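Local structure of esterase (Xanthomonas oryzae pv. oryzae, 3H2G) at residues A[51-54]-A[60-63]; A[135-138]-A[142-145]; A[124-127]-A[132-135]. The protein acts as an esterase that degrades rice cell walls and requires a substrate recognition module for the bacterium's pathogenesis on rice. All coordinates share one frame; numbering follows the deposited sequence.

Contact 1 (A[51-54]-A[60-63])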
loop_
_atom_site.group_PDB
_atom_site.type_symbol
_atom_site.label_atom_id
_atom_site.label_comp_id
_atom_site.label_asym_id
_atom_site.label_seq_id
_atom_site.Cartn_x
_atom_site.Cartn_y
_atom_site.Cartn_z
ATOM N N TYR A 51 18.292 2.519 0.712
ATOM C CA TYR A 51 18.881 1.496 -0.137
ATOM C C TYR A 51 18.826 1.826 -1.617
ATOM O O TYR A 51 18.120 2.740 -2.045
ATOM C CB TYR A 51 18.169 0.162 0.105
ATOM C CG TYR A 51 16.674 0.219 -0.161
ATOM C CD1 TYR A 51 15.796 0.781 0.771
ATOM C CD2 TYR A 51 16.141 -0.269 -1.354
ATOM C CE1 TYR A 51 14.418 0.856 0.517
ATOM C CE2 TYR A 51 14.768 -0.197 -1.622
ATOM C CZ TYR A 51 13.914 0.365 -0.682
ATOM O OH TYR A 51 12.561 0.430 -0.941
ATOM N N ALA A 52 19.585 1.063 -2.394
ATOM C CA ALA A 52 19.630 1.233 -3.832
ATOM C C ALA A 52 18.516 0.390 -4.443
ATOM O O ALA A 52 18.270 -0.736 -4.013
ATOM C CB ALA A 52 20.989 0.777 -4.368
ATOM N N THR A 53 17.841 0.943 -5.444
ATOM C CA THR A 53 16.766 0.229 -6.118
ATOM C C THR A 53 16.686 0.749 -7.549
ATOM O O THR A 53 17.643 1.350 -8.040
ATOM C CB THR A 53 15.420 0.433 -5.377
ATOM O OG1 THR A 53 14.415 -0.399 -5.969
ATOM C CG2 THR A 53 14.985 1.893 -5.434
ATOM N N ILE A 54 15.564 0.519 -8.227
ATOM C CA ILE A 54 15.424 0.985 -9.604
ATOM C C ILE A 54 14.218 1.881 -9.821
ATOM O O ILE A 54 13.241 1.824 -9.072
ATOM C CB ILE A 54 15.305 -0.193 -10.600
ATOM C CG1 ILE A 54 14.208 -1.155 -10.136
ATOM C CG2 ILE A 54 16.652 -0.897 -10.743
ATOM C CD1 ILE A 54 13.849 -2.224 -11.155
ATOM N N PRO A 60 19.022 3.475 -12.033
ATOM C CA PRO A 60 19.310 3.525 -10.597
ATOM C C PRO A 60 18.533 4.612 -9.858
ATOM O O PRO A 60 18.318 5.715 -10.374
ATOM C CB PRO A 60 20.826 3.740 -10.550
ATOM C CG PRO A 60 21.130 4.400 -11.858
ATOM C CD PRO A 60 20.249 3.660 -12.825
ATOM N N ALA A 61 18.107 4.277 -8.646
ATOM C CA ALA A 61 17.352 5.191 -7.797
ATOM C C ALA A 61 17.558 4.747 -6.355
ATOM O O ALA A 61 18.111 3.676 -6.109
ATOM C CB ALA A 61 15.874 5.133 -8.155
ATOM N N THR A 62 17.130 5.571 -5.406
ATOM C CA THR A 62 17.256 5.225 -3.995
ATOM C C THR A 62 15.881 5.317 -3.352
ATOM O O THR A 62 14.957 5.911 -3.916
ATOM C CB THR A 62 18.198 6.188 -3.240
ATOM O OG1 THR A 62 17.616 7.496 -3.210
ATOM C CG2 THR A 62 19.560 6.252 -3.920
ATOM N N ALA A 63 15.754 4.722 -2.172
ATOM C CA ALA A 63 14.504 4.734 -1.428
ATOM C C ALA A 63 14.811 4.507 0.043
ATOM O O ALA A 63 15.918 4.097 0.400
ATOM C CB ALA A 63 13.567 3.638 -1.943
#

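Contact 2 (A[135-138]-A[142-145])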
loop_
_atom_site.group_PDB
_atom_site.type_symbol
_atom_site.label_atom_id
_atom_site.label_comp_id
_atom_site.label_asym_id
_atom_site.label_seq_id
_atom_site.Cartn_x
_atom_site.Cartn_y
_atom_site.Cartn_z
ATOM N N TYR A 135 9.267 11.992 -8.520
ATOM C CA TYR A 135 7.825 11.886 -8.303
ATOM C C TYR A 135 7.530 10.513 -7.724
ATOM O O TYR A 135 8.422 9.672 -7.647
ATOM C CB TYR A 135 7.055 12.042 -9.626
ATOM C CG TYR A 135 7.370 10.970 -10.652
ATOM C CD1 TYR A 135 8.486 11.079 -11.487
ATOM C CD2 TYR A 135 6.568 9.831 -10.770
ATOM C CE1 TYR A 135 8.796 10.078 -12.413
ATOM C CE2 TYR A 135 6.870 8.826 -11.689
ATOM C CZ TYR A 135 7.984 8.955 -12.505
ATOM O OH TYR A 135 8.292 7.951 -13.397
ATOM N N HIS A 136 6.291 10.285 -7.303
ATOM C CA HIS A 136 5.929 8.970 -6.789
ATOM C C HIS A 136 5.035 8.264 -7.795
ATOM O O HIS A 136 3.976 8.779 -8.163
ATOM C CB HIS A 136 5.182 9.043 -5.456
ATOM C CG HIS A 136 4.648 7.715 -5.015
ATOM N ND1 HIS A 136 3.307 7.482 -4.790
ATOM C CD2 HIS A 136 5.267 6.521 -4.854
ATOM C CE1 HIS A 136 3.123 6.203 -4.514
ATOM N NE2 HIS A 136 4.296 5.597 -4.548
ATOM N N PRO A 137 5.461 7.082 -8.273
ATOM C CA PRO A 137 4.669 6.316 -9.243
ATOM C C PRO A 137 3.487 5.668 -8.520
ATOM O O PRO A 137 3.476 4.462 -8.270
ATOM C CB PRO A 137 5.663 5.274 -9.764
ATOM C CG PRO A 137 7.015 5.899 -9.507
ATOM C CD PRO A 137 6.816 6.519 -8.149
ATOM N N TYR A 138 2.503 6.487 -8.175
ATOM C CA TYR A 138 1.309 6.033 -7.473
ATOM C C TYR A 138 0.576 4.931 -8.249
ATOM O O TYR A 138 0.296 5.079 -9.435
ATOM C CB TYR A 138 0.387 7.240 -7.246
ATOM C CG TYR A 138 -0.859 6.979 -6.427
ATOM C CD1 TYR A 138 -0.785 6.360 -5.179
ATOM C CD2 TYR A 138 -2.110 7.399 -6.881
ATOM C CE1 TYR A 138 -1.930 6.168 -4.401
ATOM C CE2 TYR A 138 -3.259 7.213 -6.110
ATOM C CZ TYR A 138 -3.161 6.597 -4.873
ATOM O OH TYR A 138 -4.295 6.407 -4.113
ATOM N N ALA A 142 4.781 -2.282 -11.085
ATOM C CA ALA A 142 6.198 -2.601 -11.222
ATOM C C ALA A 142 7.125 -1.957 -10.195
ATOM O O ALA A 142 7.951 -2.648 -9.595
ATOM C CB ALA A 142 6.675 -2.260 -12.631
ATOM N N SER A 143 7.004 -0.647 -9.991
ATOM C CA SER A 143 7.875 0.038 -9.039
ATOM C C SER A 143 7.436 -0.140 -7.586
ATOM O O SER A 143 8.243 0.006 -6.669
ATOM C CB SER A 143 8.003 1.530 -9.390
ATOM O OG SER A 143 6.754 2.189 -9.351
ATOM N N GLU A 144 6.162 -0.450 -7.369
ATOM C CA GLU A 144 5.698 -0.700 -6.009
ATOM C C GLU A 144 6.351 -2.016 -5.593
ATOM O O GLU A 144 6.814 -2.175 -4.458
ATOM C CB GLU A 144 4.173 -0.845 -5.969
ATOM C CG GLU A 144 3.417 0.476 -5.972
ATOM C CD GLU A 144 1.922 0.275 -6.062
ATOM O OE1 GLU A 144 1.171 1.252 -5.879
ATOM O OE2 GLU A 144 1.500 -0.868 -6.323
ATOM N N ALA A 145 6.403 -2.954 -6.535
ATOM C CA ALA A 145 7.006 -4.254 -6.278
ATOM C C ALA A 145 8.526 -4.162 -6.153
ATOM O O ALA A 145 9.109 -4.711 -5.215
ATOM C CB ALA A 145 6.627 -5.238 -7.387
HETATM O O HOH W 1 5.812 3.152 -7.103
#

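Contact 3 (A[124-127]-A[132-135])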
loop_
_atom_site.group_PDB
_atom_site.type_symbol
_atom_site.label_atom_id
_atom_site.label_comp_id
_atom_site.label_asym_id
_atom_site.label_seq_id
_atom_site.Cartn_x
_atom_site.Cartn_y
_atom_site.Cartn_z
ATOM N N ASP A 124 9.222 3.120 1.717
ATOM C CA ASP A 124 8.437 4.344 1.684
ATOM C C ASP A 124 7.988 4.584 0.243
ATOM O O ASP A 124 7.161 5.455 -0.019
ATOM C CB ASP A 124 9.251 5.534 2.199
ATOM C CG ASP A 124 9.400 5.520 3.709
ATOM O OD1 ASP A 124 8.382 5.286 4.397
ATOM O OD2 ASP A 124 10.521 5.745 4.210
ATOM N N TYR A 125 8.534 3.784 -0.676
ATOM C CA TYR A 125 8.231 3.853 -2.112
ATOM C C TYR A 125 9.090 4.888 -2.833
ATOM O O TYR A 125 9.643 5.790 -2.210
ATOM C CB TYR A 125 6.762 4.221 -2.369
ATOM C CG TYR A 125 5.714 3.256 -1.857
ATOM C CD1 TYR A 125 4.385 3.663 -1.733
ATOM C CD2 TYR A 125 6.034 1.939 -1.517
ATOM C CE1 TYR A 125 3.401 2.795 -1.286
ATOM C CE2 TYR A 125 5.047 1.053 -1.067
ATOM C CZ TYR A 125 3.733 1.493 -0.956
ATOM O OH TYR A 125 2.742 0.639 -0.521
ATOM N N LEU A 126 9.187 4.756 -4.154
ATOM C CA LEU A 126 9.949 5.706 -4.953
ATOM C C LEU A 126 9.307 7.087 -4.843
ATOM O O LEU A 126 8.084 7.210 -4.875
ATOM C CB LEU A 126 9.954 5.295 -6.430
ATOM C CG LEU A 126 10.817 4.128 -6.913
ATOM C CD1 LEU A 126 10.638 3.971 -8.418
ATOM C CD2 LEU A 126 12.278 4.392 -6.591
ATOM N N GLY A 127 10.133 8.120 -4.708
ATOM C CA GLY A 127 9.612 9.474 -4.639
ATOM C C GLY A 127 9.104 9.951 -3.292
ATOM O O GLY A 127 8.664 11.094 -3.174
ATOM N N ASN A 132 15.337 9.564 -3.863
ATOM C CA ASN A 132 15.786 10.626 -4.753
ATOM C C ASN A 132 14.931 10.744 -6.014
ATOM O O ASN A 132 15.227 11.553 -6.892
ATOM C CB ASN A 132 17.262 10.426 -5.143
ATOM C CG ASN A 132 17.505 9.152 -5.943
ATOM O OD1 ASN A 132 16.585 8.372 -6.215
ATOM N ND2 ASN A 132 18.765 8.936 -6.327
ATOM N N TYR A 133 13.863 9.955 -6.104
ATOM C CA TYR A 133 13.001 10.008 -7.287
ATOM C C TYR A 133 12.183 11.304 -7.321
ATOM O O TYR A 133 11.637 11.732 -6.307
ATOM C CB TYR A 133 12.075 8.786 -7.332
ATOM C CG TYR A 133 12.014 8.134 -8.699
ATOM C CD1 TYR A 133 13.170 7.641 -9.311
ATOM C CD2 TYR A 133 10.805 8.021 -9.388
ATOM C CE1 TYR A 133 13.123 7.051 -10.575
ATOM C CE2 TYR A 133 10.745 7.433 -10.653
ATOM C CZ TYR A 133 11.909 6.952 -11.240
ATOM O OH TYR A 133 11.857 6.383 -12.489
ATOM N N ALA A 134 12.098 11.911 -8.504
ATOM C CA ALA A 134 11.392 13.180 -8.693
ATOM C C ALA A 134 9.881 13.168 -8.473
ATOM O O ALA A 134 9.274 14.222 -8.281
ATOM C CB ALA A 134 11.707 13.738 -10.080
ATOM N N TYR A 135 9.267 11.992 -8.520
ATOM C CA TYR A 135 7.825 11.886 -8.303
ATOM C C TYR A 135 7.530 10.513 -7.724
ATOM O O TYR A 135 8.422 9.672 -7.647
ATOM C CB TYR A 135 7.055 12.042 -9.626
ATOM C CG TYR A 135 7.370 10.970 -10.652
ATOM C CD1 TYR A 135 8.486 11.079 -11.487
ATOM C CD2 TYR A 135 6.568 9.831 -10.770
ATOM C CE1 TYR A 135 8.796 10.078 -12.413
ATOM C CE2 TYR A 135 6.870 8.826 -11.689
ATOM C CZ TYR A 135 7.984 8.955 -12.505
ATOM O OH TYR A 135 8.292 7.951 -13.397
HETATM O O HOH W 2 9.102 12.681 -5.306
#

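Contact 1 (A[51-54]-A[60-63])
Y51 lays its ring beside A63 at the dense end of this contact. The far half of the ring closes on the methyl, with CZ of Y51 3.5 Å from CB of A63. The carbonyl O of A63 comes in obliquely by the CD1-CE1 side, 3.3 Å from CD1 of Y51. The first torsion (chi1 58°) sets CG between the backbone N and the carbonyl carbon of Y51, which lets one ring touch both the methyl and the carbonyl. Beneath it the main chains exchange two bonds, Y51 N to A63 O and A63 N to Y51 O. T53 continues the same packed face: its CG2 stands 4.2 Å from CB of A63 and almost as near CB of A61, while its backbone N gives a short bond of 2.8 Å to O of A61. The answering bond, from A61 N to T53 O, arrives from above the carbonyl plane, 46° out of it. These pairings form the end of the beta hairpin of strands 43-54 and 60-71, in the antiparallel part of the mixed sheet of an alpha/beta-hydrolase fold. Helix 141-162 packs on the Y51 and T53 face: D150 takes the hydroxyl of T53, and A151 and A154 touch Y51, whose OH bonds to S123. The other face is sparser. A52 and T62 face each other as a non-hydrogen-bonded pair; beside it, CA of T62 makes a CA-H...O contact of 3.3 Å with O of Y51. T62, partly exposed, turns its backbone N and O to N132 and S131. Looser still is the hairpin end, where the side chains of I54 and P60 diverge although their CA atoms are 4.8 Å apart; I54 leans towards S146 and R4, and P60 lies exposed to solvent.

Contact 2 (A[135-138]-A[142-145])
P137 meets S143 where the loop after strand 119-123 comes back against the first turns of helix 141-162. Ahead of that touch, Y135 keeps its ring clear of the helix segment and stacks it on H244. H136 follows with CG anti to the backbone N (chi1 172°), its imidazole lying nearly parallel to the ring of Y125. The backbone N of Y138 sits over one imidazole face, 3.6 Å above the ring plane of H136. NE2 of H136 and OE1 of E144 are 5.5 Å apart, not in contact; if the imidazole is protonated, the carboxylate could steady that charge slightly. P137 is the centre of an inverse gamma turn, closed by a bond of 2.7 Å from N of Y138 to O of H136. The turn brings the pyrrolidine ring to the helix, where CB of P137 lies 3.3 Å from OG of S143 and CG is the next nearest atom. A water completes the join: it donates to O of P137 at 2.9 Å and hydrogen-bonds to OG of S143 at 2.6 Å. H140, just before the helix, supplies a second bond to that hydroxyl, through its ND1, so the serine oxygen is gripped from the loop and through the water. Y138 has its CB directed away from the helix segment; its ring stacks on Y237 and its OH bonds to T88. Its carbonyl carbon still lies 4.4 Å from OE1 of E144, whose extended chain reaches across towards the loop. Around the contact, helix 177-192 meets H136, Y138 and E144 through Q177, and helix 231-246 touches Y135 and P137 through T245, so the two flank the loop that leads from strand 119-123 into helix 141-162.

Contact 3 (A[124-127]-A[132-135])
L126 sets its CD1 over the face of the Y133 ring, 4.1 Å from the centroid and 10° off the ring normal, a CH-pi contact. CB of L126 follows at 4.1 Å from CD2 of Y133. Next along the chain, the backbone N of G127 lies 3.3 Å from CB of Y133. The CA of G127 makes two CA-H...O contacts, the shorter of 3.2 Å to O of Y135, the other to O of Y133. At a positive phi of 82°, and with O of Y135 so near, there is no room here for a side chain. A water links the O atoms of G127 and Y133, 2.7 Å from the first. In the next shell S131 OG bonds to the backbone N of both G127 and Y133, drawing the loop closed. The hydroxyl of Y133 is held by E59 and by N of V56, and A61 of strand 60-71 touches both L126 and Y133. The loop thus doubles back on itself, closed by S131 and a water, within the connection from strand 119-123 to helix 141-162, part of the beta-alpha-beta crossover to strand 169-175 that is characteristic of the alpha/beta-hydrolase fold.

In the fold
Contact 3 is the hub of the three. Its centre is 9 Å from that of contact 1 and 8 Å from that of contact 2, and it touches both. CD1 of L126 reaches O of I54 at 3.4 Å. The same methyl lies 3.7 Å from CB of S143, so one leucine packs on the hairpin and on the helix together. Its carbonyl O also packs on contact 2, 3.6 Å from CD of P137. Contacts 2 and 3 share Y135. Contacts 1 and 2 do not touch, their nearest atoms being about 5 Å apart. Through the side chain of Y138, contact 2 comes close to the probable Ser-His-Asp triad of S176, H377 and D336 but makes no contact with it.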